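Local coordinates for protein alkane monooxygenase (Geobacillus thermodenitrificans, PDB 3B9O) that belongs to the luciferase-like monooxygenase family, is built around a TIM barrel and binds flavin mononucleotide, at residues 123-134 with 216-227. Residues are numbered along the deposited sequence; the frame is centred on the assembly and turned at random.
Sequences DHLTKGRIAWNV and PSPQRTPVIYQA. With FMN (flavin mononucleotide), chain C.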
loop_
_atom_site.group_PDB
_atom_site.type_symbol
_atom_site.label_atom_id
_atom_site.label_comp_id
_atom_site.label_asym_id
_atom_site.label_seq_id
_atom_site.Cartn_x
_atom_site.Cartn_y
_atom_site.Cartn_z
ATOM N N ASP A 123 -10.040 -8.662 -9.631
ATOM C CA ASP A 123 -9.776 -8.021 -10.911
ATOM C C ASP A 123 -11.012 -8.048 -11.842
ATOM O O ASP A 123 -11.271 -7.077 -12.557
ATOM C CB ASP A 123 -8.544 -8.627 -11.624
ATOM C CG ASP A 123 -8.012 -7.704 -12.733
ATOM O OD1 ASP A 123 -7.877 -6.522 -12.426
ATOM O OD2 ASP A 123 -7.680 -8.160 -13.866
ATOM N N HIS A 124 -11.728 -9.179 -11.858
ATOM C CA HIS A 124 -13.042 -9.262 -12.538
ATOM C C HIS A 124 -14.084 -8.349 -11.869
ATOM O O HIS A 124 -14.707 -7.492 -12.557
ATOM C CB HIS A 124 -13.591 -10.708 -12.520
ATOM C CG HIS A 124 -12.917 -11.625 -13.495
ATOM N ND1 HIS A 124 -12.937 -11.400 -14.856
ATOM C CD2 HIS A 124 -12.205 -12.764 -13.312
ATOM C CE1 HIS A 124 -12.255 -12.353 -15.469
ATOM N NE2 HIS A 124 -11.774 -13.179 -14.556
ATOM N N LEU A 125 -14.304 -8.537 -10.569
ATOM C CA LEU A 125 -15.445 -7.851 -9.884
ATOM C C LEU A 125 -15.264 -6.301 -9.985
ATOM O O LEU A 125 -16.220 -5.568 -10.282
ATOM C CB LEU A 125 -15.554 -8.306 -8.430
ATOM C CG LEU A 125 -15.952 -9.782 -8.254
ATOM C CD1 LEU A 125 -15.953 -10.092 -6.726
ATOM C CD2 LEU A 125 -17.278 -10.062 -9.002
ATOM N N THR A 126 -14.019 -5.836 -9.820
ATOM C CA THR A 126 -13.679 -4.398 -9.887
ATOM C C THR A 126 -13.456 -3.873 -11.299
ATOM O O THR A 126 -13.224 -2.659 -11.476
ATOM C CB THR A 126 -12.400 -4.032 -9.073
ATOM O OG1 THR A 126 -11.248 -4.576 -9.748
ATOM C CG2 THR A 126 -12.497 -4.579 -7.661
ATOM N N LYS A 127 -13.516 -4.770 -12.295
ATOM C CA LYS A 127 -13.275 -4.399 -13.684
ATOM C C LYS A 127 -11.885 -3.735 -13.851
ATOM O O LYS A 127 -11.720 -2.662 -14.457
ATOM C CB LYS A 127 -14.452 -3.581 -14.249
ATOM C CG LYS A 127 -15.735 -4.423 -14.487
ATOM C CD LYS A 127 -15.470 -5.522 -15.557
ATOM C CE LYS A 127 -16.665 -6.522 -15.695
ATOM N NZ LYS A 127 -16.676 -7.504 -14.575
ATOM N N GLY A 128 -10.884 -4.350 -13.222
ATOM C CA GLY A 128 -9.511 -3.927 -13.468
ATOM C C GLY A 128 -9.054 -2.777 -12.592
ATOM O O GLY A 128 -8.300 -1.901 -13.050
ATOM N N ARG A 129 -9.497 -2.767 -11.331
ATOM C CA ARG A 129 -9.223 -1.632 -10.431
ATOM C C ARG A 129 -8.578 -2.167 -9.151
ATOM O O ARG A 129 -8.686 -1.567 -8.104
ATOM C CB ARG A 129 -10.502 -0.851 -10.110
ATOM C CG ARG A 129 -11.072 -0.012 -11.308
ATOM C CD ARG A 129 -12.243 0.770 -10.842
ATOM N NE ARG A 129 -13.392 -0.059 -10.478
ATOM C CZ ARG A 129 -14.326 0.298 -9.589
ATOM N NH1 ARG A 129 -14.226 1.437 -8.884
ATOM N NH2 ARG A 129 -15.370 -0.484 -9.396
ATOM N N ILE A 130 -7.888 -3.296 -9.266
ATOM C CA ILE A 130 -7.216 -3.920 -8.129
ATOM C C ILE A 130 -5.658 -3.823 -8.225
ATOM O O ILE A 130 -5.062 -3.907 -9.322
ATOM C CB ILE A 130 -7.694 -5.413 -7.909
ATOM C CG1 ILE A 130 -7.376 -5.915 -6.495
ATOM C CG2 ILE A 130 -7.081 -6.394 -8.950
ATOM C CD1 ILE A 130 -8.171 -5.214 -5.362
ATOM N N ALA A 131 -5.030 -3.663 -7.056
ATOM C CA ALA A 131 -3.589 -3.609 -6.942
ATOM C C ALA A 131 -3.212 -4.407 -5.708
ATOM O O ALA A 131 -4.025 -4.562 -4.786
ATOM C CB ALA A 131 -3.124 -2.164 -6.813
ATOM N N TRP A 132 -2.002 -4.952 -5.738
ATOM C CA TRP A 132 -1.487 -5.731 -4.639
ATOM C C TRP A 132 -0.184 -5.146 -4.130
ATOM O O TRP A 132 0.817 -5.064 -4.860
ATOM C CB TRP A 132 -1.345 -7.213 -5.071
ATOM C CG TRP A 132 -0.644 -8.116 -4.091
ATOM C CD1 TRP A 132 -0.552 -7.966 -2.715
ATOM C CD2 TRP A 132 0.057 -9.336 -4.413
ATOM N NE1 TRP A 132 0.197 -9.020 -2.180
ATOM C CE2 TRP A 132 0.579 -9.867 -3.188
ATOM C CE3 TRP A 132 0.323 -10.012 -5.622
ATOM C CZ2 TRP A 132 1.344 -11.067 -3.139
ATOM C CZ3 TRP A 132 1.064 -11.206 -5.575
ATOM C CH2 TRP A 132 1.539 -11.730 -4.335
ATOM N N ASN A 133 -0.214 -4.746 -2.863
ATOM C CA ASN A 133 1.004 -4.365 -2.144
ATOM C C ASN A 133 1.689 -5.597 -1.554
ATOM O O ASN A 133 1.252 -6.167 -0.553
ATOM C CB ASN A 133 0.748 -3.278 -1.101
ATOM C CG ASN A 133 2.037 -2.857 -0.353
ATOM O OD1 ASN A 133 3.098 -2.691 -0.964
ATOM N ND2 ASN A 133 1.945 -2.691 0.956
ATOM N N VAL A 134 2.755 -6.009 -2.236
ATOM C CA VAL A 134 3.521 -7.212 -1.915
ATOM C C VAL A 134 4.432 -6.911 -0.747
ATOM O O VAL A 134 5.253 -6.011 -0.800
ATOM C CB VAL A 134 4.373 -7.689 -3.097
ATOM C CG1 VAL A 134 5.130 -8.993 -2.709
ATOM C CG2 VAL A 134 3.498 -7.933 -4.281
ATOM N N PRO A 216 -8.992 -15.185 -17.971
ATOM C CA PRO A 216 -8.340 -13.851 -18.061
ATOM C C PRO A 216 -9.262 -12.667 -17.657
ATOM O O PRO A 216 -10.426 -12.565 -18.102
ATOM C CB PRO A 216 -7.883 -13.753 -19.527
ATOM C CG PRO A 216 -7.682 -15.190 -19.953
ATOM C CD PRO A 216 -8.762 -15.998 -19.188
ATOM N N SER A 217 -8.714 -11.813 -16.788
ATOM C CA SER A 217 -9.456 -10.666 -16.251
ATOM C C SER A 217 -8.831 -9.424 -16.908
ATOM O O SER A 217 -7.783 -9.591 -17.610
ATOM C CB SER A 217 -9.334 -10.675 -14.742
ATOM O OG SER A 217 -7.955 -10.497 -14.378
ATOM N N PRO A 218 -9.432 -8.204 -16.735
ATOM C CA PRO A 218 -8.960 -7.012 -17.477
ATOM C C PRO A 218 -7.461 -6.699 -17.379
ATOM O O PRO A 218 -6.831 -6.467 -18.387
ATOM C CB PRO A 218 -9.838 -5.874 -16.889
ATOM C CG PRO A 218 -11.111 -6.591 -16.591
ATOM C CD PRO A 218 -10.607 -7.837 -15.896
ATOM N N GLN A 219 -6.901 -6.722 -16.175
ATOM C CA GLN A 219 -5.479 -6.472 -15.957
ATOM C C GLN A 219 -4.609 -7.720 -15.980
ATOM O O GLN A 219 -3.373 -7.600 -16.078
ATOM C CB GLN A 219 -5.295 -5.808 -14.604
ATOM C CG GLN A 219 -5.880 -4.418 -14.532
ATOM C CD GLN A 219 -5.559 -3.701 -13.231
ATOM O OE1 GLN A 219 -5.929 -4.148 -12.149
ATOM N NE2 GLN A 219 -4.940 -2.570 -13.341
ATOM N N ARG A 220 -5.255 -8.877 -15.796
ATOM C CA ARG A 220 -4.646 -10.180 -15.501
ATOM C C ARG A 220 -3.865 -10.173 -14.189
ATOM O O ARG A 220 -4.347 -10.734 -13.214
ATOM C CB ARG A 220 -3.810 -10.756 -16.676
ATOM C CG ARG A 220 -4.623 -11.246 -17.932
ATOM C CD ARG A 220 -3.534 -11.806 -18.876
ATOM N NE ARG A 220 -3.999 -12.530 -20.051
ATOM C CZ ARG A 220 -4.172 -13.848 -20.097
ATOM N NH1 ARG A 220 -3.966 -14.589 -19.019
ATOM N NH2 ARG A 220 -4.553 -14.428 -21.238
ATOM N N THR A 221 -2.656 -9.593 -14.171
ATOM C CA THR A 221 -1.900 -9.370 -12.934
ATOM C C THR A 221 -2.372 -8.024 -12.321
ATOM O O THR A 221 -2.437 -7.008 -13.033
ATOM C CB THR A 221 -0.373 -9.371 -13.199
ATOM O OG1 THR A 221 0.013 -10.640 -13.751
ATOM C CG2 THR A 221 0.429 -9.035 -11.948
ATOM N N PRO A 222 -2.696 -8.006 -11.010
ATOM C CA PRO A 222 -3.030 -6.704 -10.349
ATOM C C PRO A 222 -1.829 -5.741 -10.472
ATOM O O PRO A 222 -0.680 -6.197 -10.624
ATOM C CB PRO A 222 -3.224 -7.087 -8.874
ATOM C CG PRO A 222 -3.516 -8.547 -8.874
ATOM C CD PRO A 222 -2.729 -9.124 -10.060
ATOM N N VAL A 223 -2.077 -4.435 -10.420
ATOM C CA VAL A 223 -0.983 -3.492 -10.334
ATOM C C VAL A 223 -0.140 -3.879 -9.132
ATOM O O VAL A 223 -0.675 -4.098 -8.015
ATOM C CB VAL A 223 -1.473 -2.033 -10.233
ATOM C CG1 VAL A 223 -0.276 -1.131 -9.913
ATOM C CG2 VAL A 223 -2.081 -1.624 -11.575
ATOM N N ILE A 224 1.171 -4.005 -9.351
ATOM C CA ILE A 224 2.073 -4.484 -8.284
ATOM C C ILE A 224 2.734 -3.351 -7.506
ATOM O O ILE A 224 3.531 -2.588 -8.040
ATOM C CB ILE A 224 3.212 -5.434 -8.840
ATOM C CG1 ILE A 224 2.618 -6.607 -9.652
ATOM C CG2 ILE A 224 4.146 -5.900 -7.613
ATOM C CD1 ILE A 224 1.680 -7.546 -8.833
ATOM N N TYR A 225 2.355 -3.199 -6.249
ATOM C CA TYR A 225 3.033 -2.284 -5.338
ATOM C C TYR A 225 4.013 -3.049 -4.491
ATOM O O TYR A 225 3.866 -4.269 -4.315
ATOM C CB TYR A 225 2.012 -1.669 -4.354
ATOM C CG TYR A 225 1.362 -0.410 -4.851
ATOM C CD1 TYR A 225 1.767 0.859 -4.361
ATOM C CD2 TYR A 225 0.384 -0.468 -5.858
ATOM C CE1 TYR A 225 1.151 2.070 -4.851
ATOM C CE2 TYR A 225 -0.229 0.698 -6.345
ATOM C CZ TYR A 225 0.142 1.964 -5.830
ATOM O OH TYR A 225 -0.504 3.105 -6.322
ATOM N N GLN A 226 4.994 -2.325 -3.961
ATOM C CA GLN A 226 5.916 -2.837 -2.989
ATOM C C GLN A 226 6.167 -1.748 -1.959
ATOM O O GLN A 226 6.175 -0.554 -2.273
ATOM C CB GLN A 226 7.230 -3.340 -3.635
ATOM C CG GLN A 226 8.079 -4.168 -2.681
ATOM C CD GLN A 226 9.045 -3.320 -1.857
ATOM O OE1 GLN A 226 9.595 -3.799 -0.855
ATOM N NE2 GLN A 226 9.256 -2.042 -2.269
ATOM N N ALA A 227 6.336 -2.188 -0.717
ATOM C CA ALA A 227 6.716 -1.314 0.390
ATOM C C ALA A 227 7.671 -2.163 1.245
ATOM O O ALA A 227 7.343 -3.319 1.578
ATOM C CB ALA A 227 5.467 -0.899 1.185
HETATM N N1 FMN C . 4.510 -4.130 6.407
HETATM C C2 FMN C . 3.337 -4.768 6.626
HETATM O O2 FMN C . 3.377 -5.938 7.109
HETATM N N3 FMN C . 2.168 -4.119 6.313
HETATM C C4 FMN C . 2.168 -2.855 5.782
HETATM O O4 FMN C . 1.092 -2.288 5.496
HETATM C C4A FMN C . 3.383 -2.193 5.545
HETATM N N5 FMN C . 3.457 -0.936 5.012
HETATM C C5A FMN C . 4.677 -0.339 4.822
HETATM C C6 FMN C . 4.792 0.958 4.287
HETATM C C7 FMN C . 6.055 1.549 4.087
HETATM C C7M FMN C . 6.196 2.944 3.517
HETATM C C8 FMN C . 7.205 0.844 4.413
HETATM C C8M FMN C . 8.567 1.468 4.208
HETATM C C9 FMN C . 7.108 -0.445 4.950
HETATM C C9A FMN C . 5.853 -1.043 5.161
HETATM N N10 FMN C . 5.763 -2.294 5.683
HETATM C C10 FMN C . 4.560 -2.870 5.884
HETATM C "C1'" FMN C . 6.968 -3.070 6.048
HETATM C "C2'" FMN C . 7.325 -4.039 4.908
HETATM O "O2'" FMN C . 6.367 -3.960 3.851
HETATM C "C3'" FMN C . 7.460 -5.516 5.309
HETATM O "O3'" FMN C . 6.367 -5.985 6.129
HETATM C "C4'" FMN C . 8.857 -5.868 5.868
HETATM O "O4'" FMN C . 8.777 -6.540 7.128
HETATM C "C5'" FMN C . 9.806 -4.675 6.024
HETATM O "O5'" FMN C . 10.510 -4.605 4.791
HETATM P P FMN C . 12.020 -4.072 4.665
HETATM O O1P FMN C . 12.733 -4.647 5.878
HETATM O O2P FMN C . 12.447 -4.622 3.336
HETATM O O3P FMN C . 11.945 -2.560 4.765
#
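W132 O accepts Y225 N between neighbouring parallel strands of a TIM barrel, 130-135 and 223-227, an instructive case of small residues, here A131 and G128, giving larger ones a hollow. The backbones zip together from V223 N on I130 O to V134 N on Y225 O, with W132 N meeting V223 O almost head-on at 2.8 Å. On one face of the sheet, A131 CB meets Y225 CD2 obliquely at 4.0 Å; Y412 of helix 412-417 also packs on A131. On the other face V134, two residues on in the same strand, puts CG2 over the indole of W132, whose NE1 is held by F105 O. Across the contact V134 CG2 meets I224 CG2 at 4.0 Å, while P222 wedges CB between I130 CG2 and W132 CB. Before the strands, the loop fits the end of helix 112-125, which closes in a Schellman motif. There P218 CB presses 3.9 Å from bare G128 CA. S217 CB sits over the imidazole face of H124, 3.5 Å from its centroid; H124 NE2 is hydrogen-bonded to E215. With CG anti to the backbone N (chi1 -163°), D123 swings its carboxylate into the turn, where OD2 takes Q219 N on its syn lone pair at 2.8 Å and S217 OG at a doubtfully short 2.4 Å. At the far end, A227 O accepts the flavin mononucleotide ribityl hydroxyl O2' at 2.6 Å.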